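Long-range contacts in probable leucine/isoleucine/valine-binding protein (Rhodopirellula baltica, PDB 4KV7), which probably binds branched-chain amino acids such as leucine, isoleucine or valine as a periplasmic solute-binding protein: residues Q106-F112 with V128-I132; E140-A144 with Q355-V360; V251-A255 with P298-V302; L333-G337 with L349-H354. The protein carries 1 engineered substitution. All coordinates share one frame; numbering follows the deposited sequence. Where two conformers were deposited one is given.

Interaction 1 of 4, residues Q106-F112 with V128-I132; sequences QQTKTPF and VEFVI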
loop_
_atom_site.group_PDB
_atom_site.type_symbol
_atom_site.label_atom_id
_atom_site.label_comp_id
_atom_site.label_asym_id
_atom_site.label_seq_id
_atom_site.Cartn_x
_atom_site.Cartn_y
_atom_site.Cartn_z
ATOM N N GLN A 106 12.518 12.379 9.799
ATOM C CA GLN A 106 12.597 13.835 9.748
ATOM C C GLN A 106 13.792 14.387 10.512
ATOM O O GLN A 106 14.520 15.242 10.006
ATOM C CB GLN A 106 11.311 14.457 10.280
ATOM C CG GLN A 106 10.131 14.267 9.355
ATOM C CD GLN A 106 8.837 14.710 9.986
ATOM O OE1 GLN A 106 8.726 14.797 11.207
ATOM N NE2 GLN A 106 7.850 14.991 9.162
ATOM N N GLN A 107 14.007 13.896 11.730
ATOM C CA GLN A 107 15.090 14.429 12.547
ATOM C C GLN A 107 16.467 14.088 11.987
ATOM O O GLN A 107 17.424 14.818 12.214
ATOM C CB GLN A 107 14.945 14.044 14.027
ATOM C CG GLN A 107 14.971 12.569 14.355
ATOM C CD GLN A 107 14.259 12.271 15.670
ATOM O OE1 GLN A 107 13.413 13.047 16.117
ATOM N NE2 GLN A 107 14.599 11.147 16.292
ATOM N N THR A 108 16.550 13.006 11.221
ATOM C CA THR A 108 17.810 12.628 10.591
ATOM C C THR A 108 17.879 13.067 9.129
ATOM O O THR A 108 18.853 12.769 8.434
ATOM C CB THR A 108 18.059 11.113 10.677
ATOM O OG1 THR A 108 16.987 10.415 10.034
ATOM C CG2 THR A 108 18.152 10.669 12.131
ATOM N N LYS A 109 16.845 13.778 8.683
ATOM C CA LYS A 109 16.758 14.281 7.309
ATOM C C LYS A 109 16.886 13.157 6.277
ATOM O O LYS A 109 17.534 13.310 5.241
ATOM C CB LYS A 109 17.780 15.400 7.075
ATOM C CG LYS A 109 17.573 16.571 8.015
ATOM C CD LYS A 109 18.481 17.737 7.676
ATOM C CE LYS A 109 18.296 18.879 8.670
ATOM N NZ LYS A 109 16.947 19.502 8.573
ATOM N N THR A 110 16.259 12.029 6.581
ATOM C CA THR A 110 16.314 10.853 5.725
ATOM C C THR A 110 15.025 10.753 4.921
ATOM O O THR A 110 13.947 10.678 5.507
ATOM C CB THR A 110 16.444 9.568 6.570
ATOM O OG1 THR A 110 17.590 9.653 7.427
ATOM C CG2 THR A 110 16.573 8.340 5.681
ATOM N N PRO A 111 15.115 10.729 3.579
ATOM C CA PRO A 111 13.894 10.566 2.776
ATOM C C PRO A 111 13.143 9.296 3.158
ATOM O O PRO A 111 13.750 8.242 3.368
ATOM C CB PRO A 111 14.426 10.476 1.343
ATOM C CG PRO A 111 15.714 11.236 1.378
ATOM C CD PRO A 111 16.305 10.965 2.741
ATOM N N PHE A 112 11.823 9.419 3.260
ATOM C CA PHE A 112 10.932 8.341 3.649
ATOM C C PHE A 112 10.026 8.148 2.426
ATOM O O PHE A 112 9.030 8.864 2.249
ATOM C CB PHE A 112 10.144 8.754 4.899
ATOM C CG PHE A 112 9.377 7.633 5.547
ATOM C CD1 PHE A 112 9.994 6.768 6.439
ATOM C CD2 PHE A 112 8.032 7.449 5.277
ATOM C CE1 PHE A 112 9.285 5.741 7.037
ATOM C CE2 PHE A 112 7.318 6.422 5.884
ATOM C CZ PHE A 112 7.948 5.576 6.762
ATOM N N VAL A 128 6.067 17.001 7.183
ATOM C CA VAL A 128 6.497 15.775 6.514
ATOM C C VAL A 128 7.252 16.059 5.215
ATOM O O VAL A 128 7.016 15.421 4.188
ATOM C CB VAL A 128 5.314 14.801 6.280
ATOM C CG1 VAL A 128 4.824 14.240 7.602
ATOM C CG2 VAL A 128 4.180 15.490 5.550
ATOM N N GLU A 129 8.183 17.006 5.278
ATOM C CA GLU A 129 8.948 17.409 4.101
ATOM C C GLU A 129 9.746 16.255 3.487
ATOM O O GLU A 129 9.962 16.223 2.277
ATOM C CB GLU A 129 9.873 18.592 4.428
ATOM C CG GLU A 129 11.172 18.217 5.128
ATOM C CD GLU A 129 11.779 19.359 5.930
ATOM O OE1 GLU A 129 11.396 19.524 7.107
ATOM O OE2 GLU A 129 12.645 20.083 5.391
ATOM N N PHE A 130 10.168 15.308 4.320
ATOM C CA PHE A 130 10.960 14.165 3.851
ATOM C C PHE A 130 10.125 12.975 3.421
ATOM O O PHE A 130 10.655 11.968 2.956
ATOM C CB PHE A 130 11.984 13.753 4.903
ATOM C CG PHE A 130 13.088 14.739 5.041
ATOM C CD1 PHE A 130 14.122 14.757 4.121
ATOM C CD2 PHE A 130 13.085 15.670 6.064
ATOM C CE1 PHE A 130 15.137 15.677 4.218
ATOM C CE2 PHE A 130 14.098 16.600 6.167
ATOM C CZ PHE A 130 15.121 16.600 5.239
ATOM N N VAL A 131 8.813 13.101 3.547
ATOM C CA VAL A 131 7.914 12.019 3.180
ATOM C C VAL A 131 7.418 12.209 1.748
ATOM O O VAL A 131 6.696 13.177 1.445
ATOM C CB VAL A 131 6.725 11.920 4.149
ATOM C CG1 VAL A 131 5.796 10.787 3.743
ATOM C CG2 VAL A 131 7.216 11.722 5.575
ATOM N N ILE A 132 7.807 11.290 0.869
ATOM C CA ILE A 132 7.478 11.368 -0.548
ATOM C C ILE A 132 6.821 10.060 -0.945
ATOM O O ILE A 132 7.355 8.980 -0.686
ATOM C CB ILE A 132 8.725 11.641 -1.401
ATOM C CG1 ILE A 132 9.363 12.964 -0.964
ATOM C CG2 ILE A 132 8.370 11.677 -2.877
ATOM C CD1 ILE A 132 10.566 13.383 -1.784
HETATM O O HOH W 1 15.057 20.570 5.856
#

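Interaction 2 of 4, residues E140-A144 with Q355-V360; sequences EETAA and QASSKV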
loop_
_atom_site.group_PDB
_atom_site.type_symbol
_atom_site.label_atom_id
_atom_site.label_comp_id
_atom_site.label_asym_id
_atom_site.label_seq_id
_atom_site.Cartn_x
_atom_site.Cartn_y
_atom_site.Cartn_z
ATOM N N GLU A 140 -8.690 8.814 -1.321
ATOM C CA GLU A 140 -8.994 8.607 -2.735
ATOM C C GLU A 140 -9.637 7.247 -3.015
ATOM O O GLU A 140 -10.561 7.150 -3.816
ATOM C CB GLU A 140 -7.737 8.854 -3.579
ATOM C CG GLU A 140 -7.355 10.336 -3.572
ATOM C CD GLU A 140 -5.936 10.646 -4.029
ATOM O OE1 GLU A 140 -5.027 9.812 -3.876
ATOM O OE2 GLU A 140 -5.732 11.771 -4.527
ATOM N N GLU A 141 -9.167 6.195 -2.353
ATOM C CA GLU A 141 -9.768 4.878 -2.554
ATOM C C GLU A 141 -11.209 4.854 -2.080
ATOM O O GLU A 141 -12.102 4.353 -2.781
ATOM C CB GLU A 141 -8.984 3.781 -1.831
ATOM C CG GLU A 141 -7.591 3.534 -2.376
ATOM C CD GLU A 141 -6.937 2.350 -1.705
ATOM O OE1 GLU A 141 -7.501 1.243 -1.762
ATOM O OE2 GLU A 141 -5.855 2.511 -1.096
ATOM N N THR A 142 -11.429 5.374 -0.878
ATOM C CA THR A 142 -12.774 5.357 -0.295
ATOM C C THR A 142 -13.746 6.260 -1.031
ATOM O O THR A 142 -14.932 5.947 -1.124
ATOM C CB THR A 142 -12.774 5.667 1.222
ATOM O OG1 THR A 142 -12.151 6.934 1.462
ATOM C CG2 THR A 142 -12.069 4.561 2.012
ATOM N N ALA A 143 -13.260 7.371 -1.568
ATOM C CA ALA A 143 -14.113 8.237 -2.375
ATOM C C ALA A 143 -14.579 7.481 -3.613
ATOM O O ALA A 143 -15.752 7.554 -3.989
ATOM C CB ALA A 143 -13.368 9.512 -2.768
ATOM N N ALA A 144 -13.664 6.774 -4.263
ATOM C CA ALA A 144 -14.026 6.015 -5.458
ATOM C C ALA A 144 -15.085 4.957 -5.139
ATOM O O ALA A 144 -16.062 4.811 -5.872
ATOM C CB ALA A 144 -12.800 5.382 -6.076
ATOM N N GLN A 355 2.970 13.347 -3.752
ATOM C CA GLN A 355 2.256 12.114 -4.057
ATOM C C GLN A 355 2.213 11.945 -5.567
ATOM O O GLN A 355 1.624 12.763 -6.278
ATOM C CB GLN A 355 0.850 12.103 -3.459
ATOM C CG GLN A 355 0.133 10.774 -3.665
ATOM C CD GLN A 355 -1.275 10.804 -3.137
ATOM O OE1 GLN A 355 -1.492 10.988 -1.931
ATOM N NE2 GLN A 355 -2.243 10.649 -4.023
ATOM N N ALA A 356 2.853 10.896 -6.061
ATOM C CA ALA A 356 3.084 10.768 -7.492
ATOM C C ALA A 356 1.817 10.463 -8.281
ATOM O O ALA A 356 1.659 10.935 -9.406
ATOM C CB ALA A 356 4.140 9.716 -7.759
ATOM N N SER A 357 0.937 9.657 -7.688
ATOM C CA SER A 357 -0.250 9.127 -8.353
ATOM C C SER A 357 -1.491 9.325 -7.490
ATOM O O SER A 357 -1.417 9.142 -6.276
ATOM C CB SER A 357 -0.040 7.625 -8.598
ATOM O OG SER A 357 -1.233 6.990 -9.026
ATOM N N SER A 358 -2.624 9.661 -8.105
ATOM C CA SER A 358 -3.931 9.621 -7.427
ATOM C C SER A 358 -4.820 8.530 -8.014
ATOM O O SER A 358 -5.999 8.441 -7.683
ATOM C CB SER A 358 -4.658 10.969 -7.507
ATOM O OG SER A 358 -4.091 11.925 -6.626
ATOM N N LYS A 359 -4.260 7.692 -8.881
ATOM C CA LYS A 359 -5.071 6.730 -9.605
ATOM C C LYS A 359 -5.444 5.533 -8.737
ATOM O O LYS A 359 -4.620 4.999 -7.985
ATOM C CB LYS A 359 -4.349 6.272 -10.865
ATOM C CG LYS A 359 -5.230 5.558 -11.874
ATOM C CD LYS A 359 -4.719 5.792 -13.291
ATOM C CE LYS A 359 -5.467 4.956 -14.308
ATOM N NZ LYS A 359 -4.835 5.071 -15.658
ATOM N N VAL A 360 -6.700 5.129 -8.852
ATOM C CA VAL A 360 -7.236 3.991 -8.119
ATOM C C VAL A 360 -7.763 3.004 -9.154
ATOM O O VAL A 360 -8.579 3.374 -10.012
ATOM C CB VAL A 360 -8.361 4.438 -7.168
ATOM C CG1 VAL A 360 -9.051 3.237 -6.532
ATOM C CG2 VAL A 360 -7.812 5.397 -6.107
#

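Interaction 3 of 4, residues V251-A255 with P298-V302; sequences VGADA and PLSFV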
loop_
_atom_site.group_PDB
_atom_site.type_symbol
_atom_site.label_atom_id
_atom_site.label_comp_id
_atom_site.label_asym_id
_atom_site.label_seq_id
_atom_site.Cartn_x
_atom_site.Cartn_y
_atom_site.Cartn_z
ATOM N N VAL A 251 -5.336 -4.198 2.428
ATOM C CA VAL A 251 -5.796 -5.510 2.879
ATOM C C VAL A 251 -4.912 -6.619 2.327
ATOM O O VAL A 251 -4.593 -7.570 3.035
ATOM C CB VAL A 251 -7.270 -5.747 2.477
ATOM C CG1 VAL A 251 -7.708 -7.174 2.795
ATOM C CG2 VAL A 251 -8.171 -4.746 3.176
ATOM N N GLY A 252 -4.519 -6.490 1.064
ATOM C CA GLY A 252 -3.760 -7.519 0.374
ATOM C C GLY A 252 -4.700 -8.466 -0.341
ATOM O O GLY A 252 -5.050 -9.527 0.186
ATOM N N ALA A 253 -5.147 -8.063 -1.528
ATOM C CA ALA A 253 -6.196 -8.790 -2.239
ATOM C C ALA A 253 -5.753 -10.183 -2.645
ATOM O O ALA A 253 -6.563 -11.100 -2.691
ATOM C CB ALA A 253 -6.660 -8.000 -3.456
ATOM N N ASP A 254 -4.473 -10.344 -2.949
ATOM C CA ASP A 254 -3.982 -11.661 -3.329
ATOM C C ASP A 254 -3.976 -12.612 -2.138
ATOM O O ASP A 254 -4.424 -13.752 -2.241
ATOM C CB ASP A 254 -2.614 -11.537 -3.986
ATOM C CG ASP A 254 -2.675 -10.719 -5.259
ATOM O OD1 ASP A 254 -3.296 -11.203 -6.224
ATOM O OD2 ASP A 254 -2.118 -9.595 -5.287
ATOM N N ALA A 255 -3.518 -12.122 -0.994
ATOM C CA ALA A 255 -3.552 -12.927 0.223
ATOM C C ALA A 255 -4.986 -13.213 0.669
ATOM O O ALA A 255 -5.294 -14.302 1.167
ATOM C CB ALA A 255 -2.784 -12.250 1.329
ATOM N N PRO A 298 4.852 -15.888 -6.639
ATOM C CA PRO A 298 3.637 -15.461 -7.336
ATOM C C PRO A 298 3.631 -13.954 -7.525
ATOM O O PRO A 298 4.178 -13.224 -6.693
ATOM C CB PRO A 298 2.526 -15.861 -6.368
ATOM C CG PRO A 298 3.178 -15.792 -5.023
ATOM C CD PRO A 298 4.582 -16.291 -5.249
ATOM N N LEU A 299 3.030 -13.494 -8.609
ATOM C CA LEU A 299 2.839 -12.062 -8.808
ATOM C C LEU A 299 1.792 -11.546 -7.824
ATOM O O LEU A 299 0.933 -12.307 -7.375
ATOM C CB LEU A 299 2.390 -11.779 -10.236
ATOM C CG LEU A 299 3.314 -12.315 -11.330
ATOM C CD1 LEU A 299 2.787 -11.925 -12.696
ATOM C CD2 LEU A 299 4.743 -11.824 -11.123
ATOM N N SER A 300 1.864 -10.265 -7.477
ATOM C CA SER A 300 0.853 -9.668 -6.609
ATOM C C SER A 300 0.803 -8.163 -6.788
ATOM O O SER A 300 1.757 -7.550 -7.276
ATOM C CB SER A 300 1.129 -9.995 -5.140
ATOM O OG SER A 300 2.282 -9.330 -4.652
ATOM N N PHE A 301 -0.308 -7.559 -6.384
ATOM C CA PHE A 301 -0.383 -6.105 -6.405
ATOM C C PHE A 301 0.658 -5.500 -5.471
ATOM O O PHE A 301 1.120 -4.389 -5.702
ATOM C CB PHE A 301 -1.774 -5.593 -6.015
ATOM C CG PHE A 301 -2.892 -6.157 -6.853
ATOM C CD1 PHE A 301 -3.052 -5.778 -8.182
ATOM C CD2 PHE A 301 -3.782 -7.065 -6.309
ATOM C CE1 PHE A 301 -4.079 -6.313 -8.953
ATOM C CE2 PHE A 301 -4.808 -7.604 -7.081
ATOM C CZ PHE A 301 -4.959 -7.217 -8.396
ATOM N N VAL A 302 1.000 -6.221 -4.406
ATOM C CA VAL A 302 1.930 -5.712 -3.413
ATOM C C VAL A 302 3.343 -5.633 -3.988
ATOM O O VAL A 302 4.004 -4.594 -3.904
ATOM C CB VAL A 302 1.901 -6.575 -2.133
ATOM C CG1 VAL A 302 2.902 -6.048 -1.121
ATOM C CG2 VAL A 302 0.498 -6.602 -1.520
#

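Interaction 4 of 4, residues L333-G337 with L349-H354; sequences LEQLG and LGPNDH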
loop_
_atom_site.group_PDB
_atom_site.type_symbol
_atom_site.label_atom_id
_atom_site.label_comp_id
_atom_site.label_asym_id
_atom_site.label_seq_id
_atom_site.Cartn_x
_atom_site.Cartn_y
_atom_site.Cartn_z
ATOM N N LEU A 333 14.227 13.238 -6.198
ATOM C CA LEU A 333 12.835 12.814 -6.229
ATOM C C LEU A 333 11.933 13.992 -6.609
ATOM O O LEU A 333 11.031 13.843 -7.436
ATOM C CB LEU A 333 12.430 12.207 -4.885
ATOM C CG LEU A 333 12.989 10.811 -4.606
ATOM C CD1 LEU A 333 12.842 10.455 -3.133
ATOM C CD2 LEU A 333 12.311 9.765 -5.490
ATOM N N GLU A 334 12.196 15.161 -6.035
ATOM C CA GLU A 334 11.403 16.348 -6.342
ATOM C C GLU A 334 11.652 16.867 -7.758
ATOM O O GLU A 334 10.784 17.511 -8.350
ATOM C CB GLU A 334 11.653 17.439 -5.301
ATOM C CG GLU A 334 11.150 17.035 -3.923
ATOM C CD GLU A 334 11.323 18.107 -2.868
ATOM O OE1 GLU A 334 12.081 19.070 -3.102
ATOM O OE2 GLU A 334 10.694 17.976 -1.796
ATOM N N GLN A 335 12.829 16.576 -8.301
ATOM C CA GLN A 335 13.194 17.016 -9.640
ATOM C C GLN A 335 12.564 16.142 -10.725
ATOM O O GLN A 335 12.624 16.483 -11.905
ATOM C CB GLN A 335 14.721 17.017 -9.781
ATOM C CG GLN A 335 15.259 17.719 -11.014
ATOM N N LEU A 336 11.953 15.024 -10.340
ATOM C CA LEU A 336 11.320 14.147 -11.328
ATOM C C LEU A 336 10.240 14.876 -12.140
ATOM O O LEU A 336 10.058 14.600 -13.333
ATOM C CB LEU A 336 10.732 12.897 -10.664
ATOM C CG LEU A 336 11.734 11.836 -10.208
ATOM C CD1 LEU A 336 11.052 10.839 -9.283
ATOM C CD2 LEU A 336 12.335 11.125 -11.405
ATOM N N GLY A 337 9.546 15.821 -11.508
ATOM C CA GLY A 337 8.518 16.584 -12.199
ATOM C C GLY A 337 7.402 15.694 -12.715
ATOM O O GLY A 337 6.993 14.747 -12.047
ATOM N N LEU A 349 5.824 14.580 -9.370
ATOM C CA LEU A 349 6.431 14.881 -8.082
ATOM C C LEU A 349 7.126 16.223 -8.187
ATOM O O LEU A 349 7.563 16.615 -9.268
ATOM C CB LEU A 349 7.442 13.802 -7.691
ATOM C CG LEU A 349 6.841 12.468 -7.235
ATOM C CD1 LEU A 349 7.931 11.421 -7.047
ATOM C CD2 LEU A 349 6.035 12.636 -5.941
ATOM N N GLY A 350 7.226 16.937 -7.076
ATOM C CA GLY A 350 7.907 18.217 -7.059
ATOM C C GLY A 350 8.063 18.718 -5.640
ATOM O O GLY A 350 7.612 18.058 -4.708
ATOM N N PRO A 351 8.693 19.889 -5.471
ATOM C CA PRO A 351 8.897 20.507 -4.154
ATOM C C PRO A 351 7.604 20.622 -3.343
ATOM O O PRO A 351 7.639 20.505 -2.116
ATOM C CB PRO A 351 9.414 21.902 -4.510
ATOM C CG PRO A 351 10.113 21.712 -5.807
ATOM C CD PRO A 351 9.322 20.668 -6.551
ATOM N N ASN A 352 6.485 20.841 -4.031
ATOM C CA ASN A 352 5.191 21.007 -3.380
ATOM C C ASN A 352 4.188 19.926 -3.766
ATOM O O ASN A 352 2.974 20.104 -3.620
ATOM C CB ASN A 352 4.598 22.371 -3.738
ATOM C CG ASN A 352 5.599 23.494 -3.592
ATOM O OD1 ASN A 352 6.045 23.798 -2.490
ATOM N ND2 ASN A 352 5.958 24.124 -4.708
ATOM N N ASP A 353 4.695 18.806 -4.261
ATOM C CA ASP A 353 3.835 17.730 -4.718
ATOM C C ASP A 353 4.502 16.415 -4.355
ATOM O O ASP A 353 5.388 15.927 -5.069
ATOM C CB ASP A 353 3.615 17.829 -6.231
ATOM C CG ASP A 353 2.696 16.745 -6.761
ATOM O OD1 ASP A 353 2.203 15.919 -5.965
ATOM O OD2 ASP A 353 2.467 16.714 -7.986
ATOM N N HIS A 354 4.068 15.846 -3.237
ATOM C CA HIS A 354 4.726 14.663 -2.701
ATOM C C HIS A 354 3.920 13.378 -2.830
ATOM O O HIS A 354 4.176 12.407 -2.115
ATOM C CB HIS A 354 5.147 14.898 -1.252
ATOM C CG HIS A 354 6.391 15.716 -1.118
ATOM N ND1 HIS A 354 6.951 16.015 0.105
ATOM C CD2 HIS A 354 7.194 16.281 -2.049
ATOM C CE1 HIS A 354 8.038 16.743 -0.079
ATOM N NE2 HIS A 354 8.210 16.915 -1.377
#

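Interaction 1 of 4, residues Q106-F112 with V128-I132
The carbonyl oxygen of Phe130 is gripped twice by the incoming chain: Phe112 N donates a nearly straight hydrogen bond to Phe130 O at 2.8 Å, and Pro111 CA adds a weaker CA-H...O contact to it. One step on, Phe112 O plays the same part, accepting from Ile132 N at 3.0 Å and meeting the CA-H of Val131. This is the ladder of two parallel strands, with Phe112 and Val131 paired side by side. Proline suits the place before the pair, since it has no N-H to offer but its CA still meets the oxygen. Strands 89-90, 112-113 and 131-132 form a small parallel sheet, and helix 95-107 joins the first two as a beta-alpha-beta crossover. Phe112 and Val131 both point to the face on which that helix lies, where each touches Ile102. With CG anti to the backbone N (chi1 -169°), the Phe112 ring swings away from strand 131-132 toward Ala101, presenting its edge to Val131 CG1. At the helix end, Lys109 takes a positive phi in a Schellman motif, and the reversed chain is laid over one face of the Phe130 ring. Lys109 CA stands 3.7 Å from the centroid of the Phe130 ring, 18° off its normal, a CH-pi contact, while Lys109 CB reaches Phe130 CZ at 3.4 Å. The long aliphatic part of a lysine suits this cover because its amine can still run on to the surface, where a water that donates to Glu129 OE2 is also weakly held by Lys109 NZ.

Interaction 2 of 4, residues E140-A144 with Q355-V360
The first turns of helix 138-151, in the lobe built on the seven-stranded sheet, meet the linker that carries the chain into that sheet at strand 361-365; Glu140 faces Gln355 and Ser358, and Val360 lies against the helix. The linker is consistent with one of the crossovers between the two lobes of a periplasmic binding protein. The Glu140 carboxylate takes one partner on each oxygen from the linker. Gln355 NE2 donates to the syn lone pair of Glu140 OE1 at 2.9 Å; the amide plane is turned 77° from the carboxylate. Ser358 OG donates to Glu140 OE2 at 2.7 Å, coming from above the carboxylate plane. The same Gln355 NE2 also donates to Ser357 O at 2.8 Å, and Arg123 holds Gln355 OE1, so the amide is fixed in its rotation. Glutamine suits the place, offering a donor and an acceptor at the end of an extended chain. Were Glu140 cut back to alanine, Ser358 OG and one N-H of Gln355 NE2 would probably be left without their acceptors, and the linker would be held here mainly by Val360. Farther along the helix, Val360 CG1 rests 4.3 Å from Ala144 CB, and Val360 CG2 touches Glu141 CG, whose own carboxylate turns to Thr270 and Ser249. With Ser137 N also donating to Glu140 OE1, three donors surround this carboxylate, which would be expected to favour its ionised form.

Interaction 3 of 4, residues V251-A255 with P298-V302
Asp254 and Phe301 are joined by the hydrogen bond from Phe301 N to Asp254 OD2, 2.9 Å long and 160° at the hydrogen, with Ser300 packed beside it. The N-H arrives nearly in line with the C-O bond of the carboxylate. Asp254 OD2 lies 3.2 Å from Phe301 CD2 and 3.3 Å from Ser300 CB, the ring and carboxylate planes being only 23° apart. Two helix starts face each other: helix 253-260 belongs to the lobe of the seven-stranded sheet, whereas helix 301-319 packs by its beginning on helix 31-50 of the other lobe, consistent with a bridge across the two halves of a periplasmic binding protein. Ser300 is the N-cap of helix 301-319, its OG bonded to Ser303 N, so the aspartate takes a first-turn N-H that this cap does not use. With a leucine in place of Asp254, Phe301 N would probably lose its acceptor and the helix start a negative charge that may suit its dipole. Phe301, turned with CG beside its backbone N (chi1 -55°), brings CE2 to 4.1 Å from Ala253 CB, where a small methyl suits the close approach; His275 and Phe276 meet the same ring.

Interaction 4 of 4, residues L333-G337 with L349-H354
Glu334 stretches from helix 326-335 with CG beside its backbone N (chi1 -66°) and an extended chain beyond it, while the similar first torsion of His354 (-78°) swings the imidazole back to meet it. The end of helix 326-335 packs against the end of strand 347-349 and the type I beta turn from Gly350 to Asp353 that follows it. His354 NE2 donates to Glu334 OE2 at 2.7 Å; Glu334 OE2 lies close to the plane of the ring and is met on its anti side, 26° out of the carboxylate plane, in a histidine-carboxylate bond joining the helix to the loop. The glutamate chain also lies obliquely across Pro351, with Glu334 CD 3.6 Å from Pro351 CA. Proline suits the second position of the turn, where its ring fixes phi. Behind it, Gly350 CA comes to 3.2 Å from Glu334 O in an almost straight CA-H...O contact; a side chain on Gly350 would run into Pro351 CD. Gly337 leaves the helix with positive phi, a turn that glycine makes easily, and its oxygen accepts from Leu349 N at 2.9 Å. The buried Leu349 packs at the helix end, beside Leu336 and pointing the same way, with the two CD1 methyls of Leu336 and Leu349 3.9 Å apart. Leu349 CB rests 3.6 Å from Leu333 O.

From the N terminus, interaction 1 comes first, closing a short loop of fifteen residues within one lobe and pairing neighbouring strands. The chain then runs on to helix 138-151, where interaction 2 opens; it closes only at 355-360, 210 residues later, holding the linker to the lobe of that helix. Interactions 3 and 4 both fall within that span, one after the other. Interaction 3 joins the starts of helices 253-260 and 301-319, probably spanning the two lobes, while interaction 4 shuts the brief excursion between helix 326-335 and the loop after strand 347-349. Interactions 1 and 4 touch where His354 meets Glu129 and Val131, and Ile132 meets Leu333 and Leu349; Leu349 also packs on Gln355 of interaction 2.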